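Local coordinates for protein probable adenylyl-sulfate kinase (Synechocystis sp., PDB 5CB8) that phosphorylates adenosine 5'-phosphosulfate with ATP, giving 3'-phosphoadenylyl sulfate and ADP in the pathway of sulfate activation, at residues Gly32-Gly37 against Lys140-Lys145; Leu92-Gly97 against His117-Phe122. All coordinates share one frame; numbering follows the deposited sequence.

In the fold
From the N terminus, strand 26-31 runs into the phosphate-binding loop 32-37, which leads into helix 38-50. Only after more than a hundred further residues does Lys-140-Lys-145, at the start of helix 142-148, come back to this loop and close interaction 1. Interaction 2 lies wholly within that long excursion: the end of helix 76-94 meets the end of helix 109-119 and the turn into strand 122-127, closing a chain section that includes strand 99-103. The two contacts therefore nest and do not cross. The centres of interaction 1 and interaction 2 are 29 Å apart, on opposite sides of the chain's centre. Interaction 1 joins the probable ATP-binding loop to the adenosine-5'-phosphosulfate pocket; interaction 2 ties two helices together beside the central parallel sheet.

Interaction 1 of 2, residues Gly32-Gly37 against Lys140-Lys145. With ADX (adenosine-5'-phosphosulfate), chain G; SO4 (sulfate ion), chain H.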
loop_
_atom_site.group_PDB
_atom_site.type_symbol
_atom_site.label_atom_id
_atom_site.label_comp_id
_atom_site.label_asym_id
_atom_site.label_seq_id
_atom_site.Cartn_x
_atom_site.Cartn_y
_atom_site.Cartn_z
ATOM N N GLY B 32 6.169 -0.480 -20.059
ATOM C CA GLY B 32 6.317 -0.008 -21.428
ATOM C C GLY B 32 6.403 1.504 -21.490
ATOM O O GLY B 32 6.185 2.175 -20.479
ATOM N N LEU B 33 6.695 2.042 -22.675
ATOM C CA LEU B 33 6.887 3.490 -22.846
ATOM C C LEU B 33 5.627 4.279 -22.531
ATOM O O LEU B 33 4.523 3.728 -22.554
ATOM C CB LEU B 33 7.295 3.798 -24.293
ATOM C CG LEU B 33 8.613 3.175 -24.772
ATOM C CD1 LEU B 33 8.874 3.535 -26.231
ATOM C CD2 LEU B 33 9.751 3.666 -23.886
ATOM N N SER B 34 5.788 5.574 -22.250
ATOM C CA SER B 34 4.635 6.475 -22.170
ATOM C C SER B 34 3.925 6.477 -23.513
ATOM O O SER B 34 4.557 6.702 -24.553
ATOM C CB SER B 34 5.074 7.899 -21.829
ATOM O OG SER B 34 4.028 8.837 -22.091
ATOM N N GLY B 35 2.621 6.221 -23.503
ATOM C CA GLY B 35 1.855 6.242 -24.739
ATOM C C GLY B 35 1.729 4.889 -25.423
ATOM O O GLY B 35 1.047 4.775 -26.431
ATOM N N ALA B 36 2.381 3.861 -24.888
ATOM C CA ALA B 36 2.378 2.544 -25.533
ATOM C C ALA B 36 1.034 1.812 -25.433
ATOM O O ALA B 36 0.829 0.795 -26.100
ATOM C CB ALA B 36 3.503 1.670 -24.975
ATOM N N GLY B 37 0.127 2.314 -24.596
ATOM C CA GLY B 37 -1.205 1.731 -24.499
ATOM C C GLY B 37 -1.443 0.904 -23.242
ATOM O O GLY B 37 -2.389 0.111 -23.189
ATOM N N LYS B 140 -0.281 13.047 -24.396
ATOM C CA LYS B 140 -0.328 14.077 -23.357
ATOM C C LYS B 140 0.634 15.225 -23.633
ATOM O O LYS B 140 0.845 16.077 -22.771
ATOM C CB LYS B 140 -0.006 13.462 -21.991
ATOM C CG LYS B 140 -0.953 12.335 -21.583
ATOM C CD LYS B 140 -0.579 11.791 -20.215
ATOM C CE LYS B 140 -1.338 10.510 -19.903
ATOM N NZ LYS B 140 -0.817 9.894 -18.650
ATOM N N GLY B 141 1.230 15.234 -24.823
ATOM C CA GLY B 141 2.123 16.310 -25.227
ATOM C C GLY B 141 3.503 16.228 -24.597
ATOM O O GLY B 141 4.299 17.165 -24.711
ATOM N N LEU B 142 3.800 15.110 -23.944
ATOM C CA LEU B 142 5.037 14.985 -23.177
ATOM C C LEU B 142 6.285 14.801 -24.035
ATOM O O LEU B 142 7.365 15.274 -23.670
ATOM C CB LEU B 142 4.927 13.843 -22.168
ATOM C CG LEU B 142 3.798 13.985 -21.152
ATOM C CD1 LEU B 142 3.604 12.669 -20.388
ATOM C CD2 LEU B 142 4.105 15.124 -20.205
ATOM N N TYR B 143 6.155 14.125 -25.173
ATOM C CA TYR B 143 7.310 13.938 -26.048
ATOM C C TYR B 143 7.813 15.272 -26.605
ATOM O O TYR B 143 9.019 15.503 -26.697
ATOM C CB TYR B 143 6.974 12.965 -27.189
ATOM C CG TYR B 143 6.936 11.530 -26.717
ATOM C CD1 TYR B 143 5.763 10.969 -26.222
ATOM C CD2 TYR B 143 8.080 10.744 -26.745
ATOM C CE1 TYR B 143 5.733 9.650 -25.782
ATOM C CE2 TYR B 143 8.056 9.427 -26.309
ATOM C CZ TYR B 143 6.883 8.889 -25.831
ATOM O OH TYR B 143 6.872 7.578 -25.392
ATOM N N ALA B 144 6.891 16.149 -26.986
ATOM C CA ALA B 144 7.311 17.428 -27.540
ATOM C C ALA B 144 8.019 18.237 -26.450
ATOM O O ALA B 144 8.989 18.949 -26.727
ATOM C CB ALA B 144 6.127 18.188 -28.126
ATOM N N LYS B 145 7.541 18.125 -25.213
ATOM C CA LYS B 145 8.175 18.839 -24.107
ATOM C C LYS B 145 9.553 18.267 -23.776
ATOM O O LYS B 145 10.452 18.998 -23.337
ATOM C CB LYS B 145 7.280 18.822 -22.858
ATOM C CG LYS B 145 6.019 19.678 -23.002
ATOM C CD LYS B 145 5.178 19.650 -21.723
ATOM C CE LYS B 145 4.114 20.743 -21.713
ATOM N NZ LYS B 145 3.087 20.529 -22.761
HETATM S SB ADX G . 7.823 5.194 -13.448
HETATM O O1B ADX G . 8.106 5.598 -12.065
HETATM O O2B ADX G . 7.299 3.818 -13.511
HETATM O O3B ADX G . 9.052 5.328 -14.242
HETATM P PA ADX G . 5.225 6.063 -13.813
HETATM O O1A ADX G . 4.911 5.946 -12.324
HETATM O O2A ADX G . 4.529 4.989 -14.642
HETATM O O3A ADX G . 6.799 6.130 -14.051
HETATM O "O5'" ADX G . 4.704 7.500 -14.293
HETATM C "C5'" ADX G . 4.779 7.841 -15.645
HETATM C "C4'" ADX G . 3.874 8.872 -16.040
HETATM O "O4'" ADX G . 4.369 10.152 -15.507
HETATM C "C3'" ADX G . 3.827 9.009 -17.499
HETATM O "O3'" ADX G . 2.697 8.416 -17.967
HETATM C "C2'" ADX G . 3.761 10.467 -17.755
HETATM O "O2'" ADX G . 2.473 10.846 -17.912
HETATM C "C1'" ADX G . 4.293 11.129 -16.525
HETATM N N9 ADX G . 5.577 11.755 -16.653
HETATM C C8 ADX G . 5.904 13.006 -16.249
HETATM N N7 ADX G . 7.225 13.167 -16.378
HETATM C C5 ADX G . 7.757 12.015 -16.855
HETATM C C6 ADX G . 9.059 11.621 -17.161
HETATM N N6 ADX G . 10.181 12.516 -16.941
HETATM N N1 ADX G . 9.263 10.374 -17.636
HETATM C C2 ADX G . 8.230 9.517 -17.797
HETATM N N3 ADX G . 6.969 9.865 -17.502
HETATM C C4 ADX G . 6.702 11.106 -17.028
HETATM S S SO4 H . 0.298 4.382 -21.646
HETATM O O1 SO4 H . -0.680 4.091 -20.615
HETATM O O2 SO4 H . -0.373 4.637 -22.919
HETATM O O3 SO4 H . 1.192 3.224 -21.795
HETATM O O4 SO4 H . 1.106 5.565 -21.299
HETATM O O HOH W 1 8.185 7.025 -22.898
#
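Tyr-143 reaches Ser-34 through a hydrogen bond from its phenol to the backbone: OH donates to Ser-34 O over 2.6 Å, in the carbonyl plane and on a lone pair, with a C=O...donor angle of 142°. The acceptor lies at the ring edge, in plane with the ring. With CG anti to its carbonyl carbon (chi1 -75°), Tyr-143 carries the ring toward the loop. A water accepts from Ser-34 N and donates to Tyr-143 OH, at 2.9 Å from each of these two atoms; the phenol thus meets the backbone O of Ser-34 directly and its N through the water. A long, flat side chain with a terminal hydroxyl suits this span; its ring also meets Phe-154 edge-to-face.

Van der Waals contacts are few, each a carbon against a hydroxyl oxygen. Leu-33 CB lies 4.0 Å from Tyr-143 OH, and Leu-142 CD1 comes within 4.2 Å of Ser-34 OG. The same methyl touches adenosine-5'-phosphosulfate, 3.3 Å from its O2', while the extended chain of Lys-140 runs toward that ribose and ends in a salt bridge with Asp-62.

A sulfate, probably from the crystallisation liquor, engages the loop's amides. Gly-35 N donates to sulfate O4 at 2.8 Å, nearly straight at 170°, and Gly-37 N donates to O2 at 2.9 Å. Lys-38 and Thr-39 add further bonds, as expected of a Walker A P-loop, assigned here to ATP by similarity. Gly-32, Gly-35 and Gly-37 take backbone angles at which a CB would strike the preceding carbonyl O. The C=O of the Ser-34-Gly-35 peptide points to Tyr-143 and its N-H, on the opposite edge, to sulfate, consistent with a loop set for phosphate.

Interaction 2 of 2, residues Leu92-Gly97 against His117-Phe122; sequences LLTRNG and HTIGDF. With ACT (acetate ion), chain J.
Two helix ends beside the parallel sheet of this P-loop kinase fold meet where Thr-94 packs against Ile-119 and Asp-121. The threonine methyl does most of the touching: CG2 is 3.9 Å from Ile-119 CG2 and 3.8 Å from Asp-121 O, with Asp-121 CB just beyond. With CG2 anti to the backbone N, the methyl is turned to Ile-119 and the turn at Asp-121, whereas OG1, beside that N (chi1 -61°), hydrogen-bonds to Ser-90 O and Thr-27 OG1. A beta-branched residue with one methyl and one hydroxyl thus serves a nonpolar neighbour and a polar one at once. The Thr-94 and Ile-119 side chains cross at about a right angle, methyl against methyl, and Ile-119 also lies on Thr-27 of strand 26-31.

Both helices stop here. Helix 76-94 ends in a Schellman motif: Gly-97, with positive phi, is the C-prime residue, its N reaching Thr-94 O at 3.1 Å while Val-98 N reaches Leu-93 O. Helix 109-119 gives way at Gly-120, whose positive phi suits a residue without a side chain. Asp-121 then centres an inverse gamma turn, and the chain enters strand 122-127. The carboxylate of Asp-121 takes Tyr-194 OH as a partner through OD1.

Beyond the methyl contact, Asn-96 ND2 donates to Leu-92 O over 2.7 Å at 159°, the donor tilted 17° from the carbonyl plane, and gives a second bond to Glu-57 of the second subunit. Arg-95 forms a salt bridge with that same Glu-57 through NH2. Its NH1 holds an acetate, probably from the crystallisation liquor, at 3.2 Å from OXT, and Leu-92 CD2 lies above one face of the guanidinium, offset toward the rim.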
loop_
_atom_site.group_PDB
_atom_site.type_symbol
_atom_site.label_atom_id
_atom_site.label_comp_id
_atom_site.label_asym_id
_atom_site.label_seq_id
_atom_site.Cartn_x
_atom_site.Cartn_y
_atom_site.Cartn_z
ATOM N N LEU B 92 1.199 -7.341 -0.823
ATOM C CA LEU B 92 0.229 -7.597 0.249
ATOM C C LEU B 92 -1.121 -8.050 -0.306
ATOM O O LEU B 92 -1.757 -8.960 0.243
ATOM C CB LEU B 92 0.046 -6.365 1.145
ATOM C CG LEU B 92 1.286 -5.881 1.885
ATOM C CD1 LEU B 92 0.936 -4.759 2.876
ATOM C CD2 LEU B 92 1.946 -7.041 2.588
ATOM N N LEU B 93 -1.557 -7.431 -1.399
ATOM C CA LEU B 93 -2.841 -7.800 -1.996
ATOM C C LEU B 93 -2.770 -9.191 -2.624
ATOM O O LEU B 93 -3.662 -10.015 -2.434
ATOM C CB LEU B 93 -3.279 -6.754 -3.034
ATOM C CG LEU B 93 -3.717 -5.404 -2.455
ATOM C CD1 LEU B 93 -3.726 -4.323 -3.536
ATOM C CD2 LEU B 93 -5.105 -5.537 -1.811
ATOM N N THR B 94 -1.698 -9.447 -3.366
ATOM C CA THR B 94 -1.532 -10.726 -4.066
ATOM C C THR B 94 -1.506 -11.907 -3.110
ATOM O O THR B 94 -2.147 -12.934 -3.355
ATOM C CB THR B 94 -0.235 -10.715 -4.890
ATOM O OG1 THR B 94 -0.307 -9.668 -5.863
ATOM C CG2 THR B 94 -0.020 -12.048 -5.599
ATOM N N ARG B 95 -0.775 -11.771 -2.010
ATOM C CA ARG B 95 -0.659 -12.893 -1.088
ATOM C C ARG B 95 -1.945 -13.115 -0.305
ATOM O O ARG B 95 -2.065 -14.102 0.414
ATOM C CB ARG B 95 0.557 -12.743 -0.159
ATOM C CG ARG B 95 0.425 -11.728 0.972
ATOM C CD ARG B 95 1.794 -11.583 1.645
ATOM N NE ARG B 95 1.794 -10.770 2.860
ATOM C CZ ARG B 95 2.901 -10.481 3.542
ATOM N NH1 ARG B 95 4.073 -10.948 3.122
ATOM N NH2 ARG B 95 2.844 -9.734 4.640
ATOM N N ASN B 96 -2.912 -12.211 -0.462
ATOM C CA ASN B 96 -4.234 -12.416 0.134
ATOM C C ASN B 96 -5.320 -12.717 -0.903
ATOM O O ASN B 96 -6.510 -12.521 -0.644
ATOM C CB ASN B 96 -4.625 -11.233 1.019
ATOM C CG ASN B 96 -3.831 -11.200 2.306
ATOM O OD1 ASN B 96 -4.099 -11.972 3.225
ATOM N ND2 ASN B 96 -2.829 -10.328 2.370
ATOM N N GLY B 97 -4.904 -13.201 -2.070
ATOM C CA GLY B 97 -5.851 -13.706 -3.056
ATOM C C GLY B 97 -6.342 -12.720 -4.101
ATOM O O GLY B 97 -7.122 -13.092 -4.982
ATOM N N HIS B 117 10.396 -11.165 -7.972
ATOM C CA HIS B 117 10.931 -12.137 -7.024
ATOM C C HIS B 117 10.232 -12.057 -5.666
ATOM O O HIS B 117 9.962 -13.078 -5.027
ATOM C CB HIS B 117 12.438 -11.923 -6.873
ATOM C CG HIS B 117 13.072 -12.761 -5.804
ATOM N ND1 HIS B 117 13.372 -12.273 -4.553
ATOM C CD2 HIS B 117 13.474 -14.052 -5.817
ATOM C CE1 HIS B 117 13.931 -13.235 -3.832
ATOM N NE2 HIS B 117 14.003 -14.320 -4.575
ATOM N N THR B 118 9.937 -10.842 -5.224
ATOM C CA THR B 118 9.245 -10.649 -3.952
ATOM C C THR B 118 7.833 -11.231 -3.976
ATOM O O THR B 118 7.407 -11.899 -3.029
ATOM C CB THR B 118 9.176 -9.152 -3.592
ATOM O OG1 THR B 118 10.496 -8.680 -3.290
ATOM C CG2 THR B 118 8.266 -8.917 -2.387
ATOM N N ILE B 119 7.117 -10.974 -5.067
ATOM C CA ILE B 119 5.708 -11.338 -5.184
ATOM C C ILE B 119 5.498 -12.801 -5.607
ATOM O O ILE B 119 4.582 -13.476 -5.117
ATOM C CB ILE B 119 4.998 -10.361 -6.152
ATOM C CG1 ILE B 119 5.011 -8.949 -5.552
ATOM C CG2 ILE B 119 3.573 -10.807 -6.430
ATOM C CD1 ILE B 119 4.373 -7.873 -6.429
ATOM N N GLY B 120 6.349 -13.299 -6.507
ATOM C CA GLY B 120 6.280 -14.694 -6.922
ATOM C C GLY B 120 5.179 -14.926 -7.941
ATOM O O GLY B 120 5.449 -15.224 -9.114
ATOM N N ASP B 121 3.930 -14.799 -7.507
ATOM C CA ASP B 121 2.815 -14.878 -8.445
ATOM C C ASP B 121 2.694 -13.560 -9.190
ATOM O O ASP B 121 1.941 -12.659 -8.794
ATOM C CB ASP B 121 1.529 -15.220 -7.710
ATOM C CG ASP B 121 1.618 -16.546 -7.025
ATOM O OD1 ASP B 121 1.614 -17.570 -7.740
ATOM O OD2 ASP B 121 1.728 -16.564 -5.786
ATOM N N PHE B 122 3.434 -13.474 -10.285
ATOM C CA PHE B 122 3.698 -12.211 -10.947
ATOM C C PHE B 122 3.822 -12.500 -12.429
ATOM O O PHE B 122 4.538 -13.428 -12.829
ATOM C CB PHE B 122 5.025 -11.673 -10.403
ATOM C CG PHE B 122 5.450 -10.349 -10.977
ATOM C CD1 PHE B 122 6.077 -10.283 -12.217
ATOM C CD2 PHE B 122 5.288 -9.182 -10.246
ATOM C CE1 PHE B 122 6.494 -9.070 -12.735
ATOM C CE2 PHE B 122 5.703 -7.963 -10.755
ATOM C CZ PHE B 122 6.314 -7.910 -12.002
HETATM C C ACT J . 4.404 -14.326 0.705
HETATM O O ACT J . 3.679 -15.202 1.227
HETATM O OXT ACT J . 5.020 -13.568 1.487
HETATM C CH3 ACT J . 4.510 -14.189 -0.779
#